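Ribonuclease VapC (Caulobacter crescentus, PDB 5L6M) probably acts as the toxin of a toxin-antitoxin system, a magnesium-dependent ribonuclease of the PIN-domain family that cleaves RNA. Local coordinates at residues B[31-36]-B[64-69]. Sequence-based numbering, arbitrary orientation.
Sequences ILLSII and KVLPVL
Leu33 and Ser34 pair in parallel with Val68 and Leu69, joining strand 31-34 to the short strand 68-69 at one edge of this chain's central sheet. Three backbone hydrogen bonds hold the pair. Leu33 N gives to Pro67 O at 2.9 Å, with an N-H...O angle of 166°. Leu33 O accepts from Leu69 N at 2.7 Å, and the CA-H of Val68 also points at this oxygen. Ile35 N then gives to Leu69 O, a bond of 2.9 Å with the donor tilted 33° from the carbonyl plane. The pairing thus runs on to the first residue of helix 35-45.

The side chains divide between the two faces of the sheet. On the face of Leu33 and Val68, Leu66 reaches the root of Leu33, CD1 lying 4.2 Å from Leu33 CB. On the face of Leu69, the Leu32 and Leu69 side chains cross obliquely, Leu32 CD1 lying 3.9 Å from Leu69 CD1. The other branch of Leu32, CD2, touches Pro67 CG at 3.8 Å, and these two side chains cross at about a right angle.

The pair belongs to the parallel alpha/beta sheet of a PIN domain, with strand order 3-2-1-4-5. The chain crosses from strand 31-34 to its neighbour 68-69 through helices 35-45 and 52-65. Strand 31-34 also bonds to strand 3-5 through Leu32. Ser34 is the N-cap of helix 35-45: its OG accepts from Ile36 N and also hydrogen-bonds Gln101 of helix 93-104. The side chain of Ser34 lies about 8 Å from that of Asp6, a predicted magnesium ligand.

Where the strand turns into the helix, Val68 CG1, anti to its own N (chi1 173°), lies 3.6 Å from Ile35 CA. Val68 N hydrogen-bonds an acidic side chain on the chain of another protein.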
ATOM      1  N   ILE B  31     -20.577  18.009  12.170  1.00 31.23           N
ATOM      2  CA  ILE B  31     -21.490  17.237  11.331  1.00 31.93           C
ATOM      3  C   ILE B  31     -21.040  17.367   9.881  1.00 27.04           C
ATOM      4  O   ILE B  31     -20.987  18.474   9.333  1.00 28.32           O
ATOM      5  CB  ILE B  31     -22.949  17.685  11.508  1.00 36.76           C
ATOM      6  CG1 ILE B  31     -23.394  17.405  12.943  1.00 47.03           C
ATOM      7  CG2 ILE B  31     -23.835  16.971  10.516  1.00 36.56           C
ATOM      8  CD1 ILE B  31     -24.856  17.643  13.184  1.00 59.23           C
ATOM      9  N   LEU B  32     -20.762  16.239   9.249  1.00 25.16           N
ATOM     10  CA  LEU B  32     -20.163  16.227   7.925  1.00 24.98           C
ATOM     11  C   LEU B  32     -21.110  15.589   6.922  1.00 33.46           C
ATOM     12  O   LEU B  32     -21.856  14.666   7.261  1.00 27.61           O
ATOM     13  CB  LEU B  32     -18.858  15.448   7.926  1.00 25.66           C
ATOM     14  CG  LEU B  32     -17.906  15.527   9.119  1.00 30.30           C
ATOM     15  CD1 LEU B  32     -16.647  14.669   8.828  1.00 29.72           C
ATOM     16  CD2 LEU B  32     -17.529  16.971   9.380  1.00 31.79           C
ATOM     17  N   LEU B  33     -21.026  16.050   5.668  1.00 25.52           N
ATOM     18  CA  LEU B  33     -21.834  15.508   4.582  1.00 19.67           C
ATOM     19  C   LEU B  33     -20.942  14.837   3.553  1.00 22.21           C
ATOM     20  O   LEU B  33     -19.990  15.444   3.064  1.00 26.41           O
ATOM     21  CB  LEU B  33     -22.655  16.598   3.896  1.00 20.38           C
ATOM     22  CG  LEU B  33     -23.736  16.045   2.975  1.00 29.25           C
ATOM     23  CD1 LEU B  33     -24.899  15.533   3.826  1.00 35.61           C
ATOM     24  CD2 LEU B  33     -24.200  17.120   2.001  1.00 34.11           C
ATOM     25  N   SER B  34     -21.252  13.592   3.224  1.00 20.70           N
ATOM     26  CA  SER B  34     -20.555  12.925   2.139  1.00 21.56           C
ATOM     27  C   SER B  34     -20.932  13.546   0.790  1.00 27.14           C
ATOM     28  O   SER B  34     -22.102  13.850   0.533  1.00 25.43           O
ATOM     29  CB  SER B  34     -20.904  11.440   2.149  1.00 22.85           C
ATOM     30  OG  SER B  34     -20.624  10.853   0.895  1.00 21.87           O
ATOM     31  N   ILE B  35     -19.941  13.690  -0.099  1.00 23.42           N
ATOM     32  CA  ILE B  35     -20.241  14.134  -1.461  1.00 18.78           C
ATOM     33  C   ILE B  35     -21.166  13.152  -2.144  1.00 20.00           C
ATOM     34  O   ILE B  35     -21.898  13.528  -3.071  1.00 20.51           O
ATOM     35  CB  ILE B  35     -18.957  14.319  -2.288  1.00 17.93           C
ATOM     36  CG1 ILE B  35     -19.247  14.989  -3.613  1.00 22.44           C
ATOM     37  CG2 ILE B  35     -18.270  12.973  -2.540  1.00 22.52           C
ATOM     38  CD1 ILE B  35     -18.973  16.442  -3.630  1.00 27.27           C
ATOM     39  N   ILE B  36     -21.163  11.891  -1.689  1.00 18.01           N
ATOM     40  CA  ILE B  36     -22.061  10.895  -2.259  1.00 19.96           C
ATOM     41  C   ILE B  36     -23.504  11.226  -1.874  1.00 23.53           C
ATOM     42  O   ILE B  36     -24.417  11.154  -2.699  1.00 20.81           O
ATOM     43  CB  ILE B  36     -21.658   9.484  -1.805  1.00 20.53           C
ATOM     44  CG1 ILE B  36     -20.181   9.192  -2.161  1.00 21.28           C
ATOM     45  CG2 ILE B  36     -22.597   8.406  -2.447  1.00 24.01           C
ATOM     46  CD1 ILE B  36     -19.866   9.247  -3.662  1.00 19.65           C
ATOM     47  N   LYS B  64     -24.265  25.461   1.933  1.00 35.04           N
ATOM     48  CA  LYS B  64     -23.539  26.650   2.338  1.00 41.71           C
ATOM     49  C   LYS B  64     -22.904  26.474   3.713  1.00 45.18           C
ATOM     50  O   LYS B  64     -21.880  27.097   4.000  1.00 48.77           O
ATOM     51  CB  LYS B  64     -24.481  27.862   2.323  1.00 44.16           C
ATOM     52  CG  LYS B  64     -23.809  29.200   2.626  1.00 48.05           C
ATOM     53  CD  LYS B  64     -24.752  30.380   2.368  1.00 56.06           C
ATOM     54  CE  LYS B  64     -24.022  31.711   2.451  1.00 58.95           C
ATOM     55  NZ  LYS B  64     -24.980  32.863   2.391  1.00 63.98           N
ATOM     56  N   VAL B  65     -23.483  25.632   4.560  1.00 35.74           N
ATOM     57  CA  VAL B  65     -23.045  25.483   5.942  1.00 41.23           C
ATOM     58  C   VAL B  65     -22.179  24.240   6.129  1.00 39.48           C
ATOM     59  O   VAL B  65     -21.120  24.300   6.751  1.00 34.82           O
ATOM     60  CB  VAL B  65     -24.269  25.448   6.884  1.00 41.23           C
ATOM     61  CG1 VAL B  65     -23.841  25.024   8.281  1.00 41.54           C
ATOM     62  CG2 VAL B  65     -24.979  26.816   6.920  1.00 39.48           C
ATOM     63  N   LEU B  66     -22.618  23.111   5.601  1.00 27.04           N
ATOM     64  CA  LEU B  66     -22.034  21.829   5.953  1.00 31.19           C
ATOM     65  C   LEU B  66     -20.740  21.603   5.181  1.00 33.44           C
ATOM     66  O   LEU B  66     -20.679  21.888   3.982  1.00 29.69           O
ATOM     67  CB  LEU B  66     -23.002  20.702   5.641  1.00 28.98           C
ATOM     68  CG  LEU B  66     -24.337  20.667   6.374  1.00 28.91           C
ATOM     69  CD1 LEU B  66     -25.122  19.456   5.843  1.00 31.38           C
ATOM     70  CD2 LEU B  66     -24.144  20.581   7.889  1.00 32.64           C
ATOM     71  N   PRO B  67     -19.700  21.084   5.835  1.00 25.47           N
ATOM     72  CA  PRO B  67     -18.527  20.597   5.089  1.00 30.15           C
ATOM     73  C   PRO B  67     -18.816  19.276   4.385  1.00 27.48           C
ATOM     74  O   PRO B  67     -19.526  18.407   4.903  1.00 32.65           O
ATOM     75  CB  PRO B  67     -17.457  20.426   6.180  1.00 33.53           C
ATOM     76  CG  PRO B  67     -18.242  20.100   7.417  1.00 26.59           C
ATOM     77  CD  PRO B  67     -19.585  20.841   7.278  1.00 28.02           C
ATOM     78  N   VAL B  68     -18.248  19.124   3.192  1.00 28.05           N
ATOM     79  CA  VAL B  68     -18.486  17.963   2.343  1.00 26.70           C
ATOM     80  C   VAL B  68     -17.220  17.111   2.287  1.00 21.10           C
ATOM     81  O   VAL B  68     -16.129  17.619   1.986  1.00 24.57           O
ATOM     82  CB  VAL B  68     -18.950  18.395   0.938  1.00 25.01           C
ATOM     83  CG1 VAL B  68     -19.027  17.202  -0.019  1.00 21.26           C
ATOM     84  CG2 VAL B  68     -20.335  19.073   1.040  1.00 31.22           C
ATOM     85  N   LEU B  69     -17.364  15.816   2.568  1.00 20.97           N
ATOM     86  CA  LEU B  69     -16.266  14.856   2.406  1.00 20.94           C
ATOM     87  C   LEU B  69     -16.237  14.326   0.981  1.00 21.46           C
ATOM     88  O   LEU B  69     -17.163  13.631   0.554  1.00 24.80           O
ATOM     89  CB  LEU B  69     -16.411  13.666   3.346  1.00 29.17           C
ATOM     90  CG  LEU B  69     -16.123  13.821   4.822  1.00 34.88           C
ATOM     91  CD1 LEU B  69     -16.645  12.553   5.497  1.00 37.05           C
ATOM     92  CD2 LEU B  69     -14.615  13.966   5.050  1.00 21.06           C
TER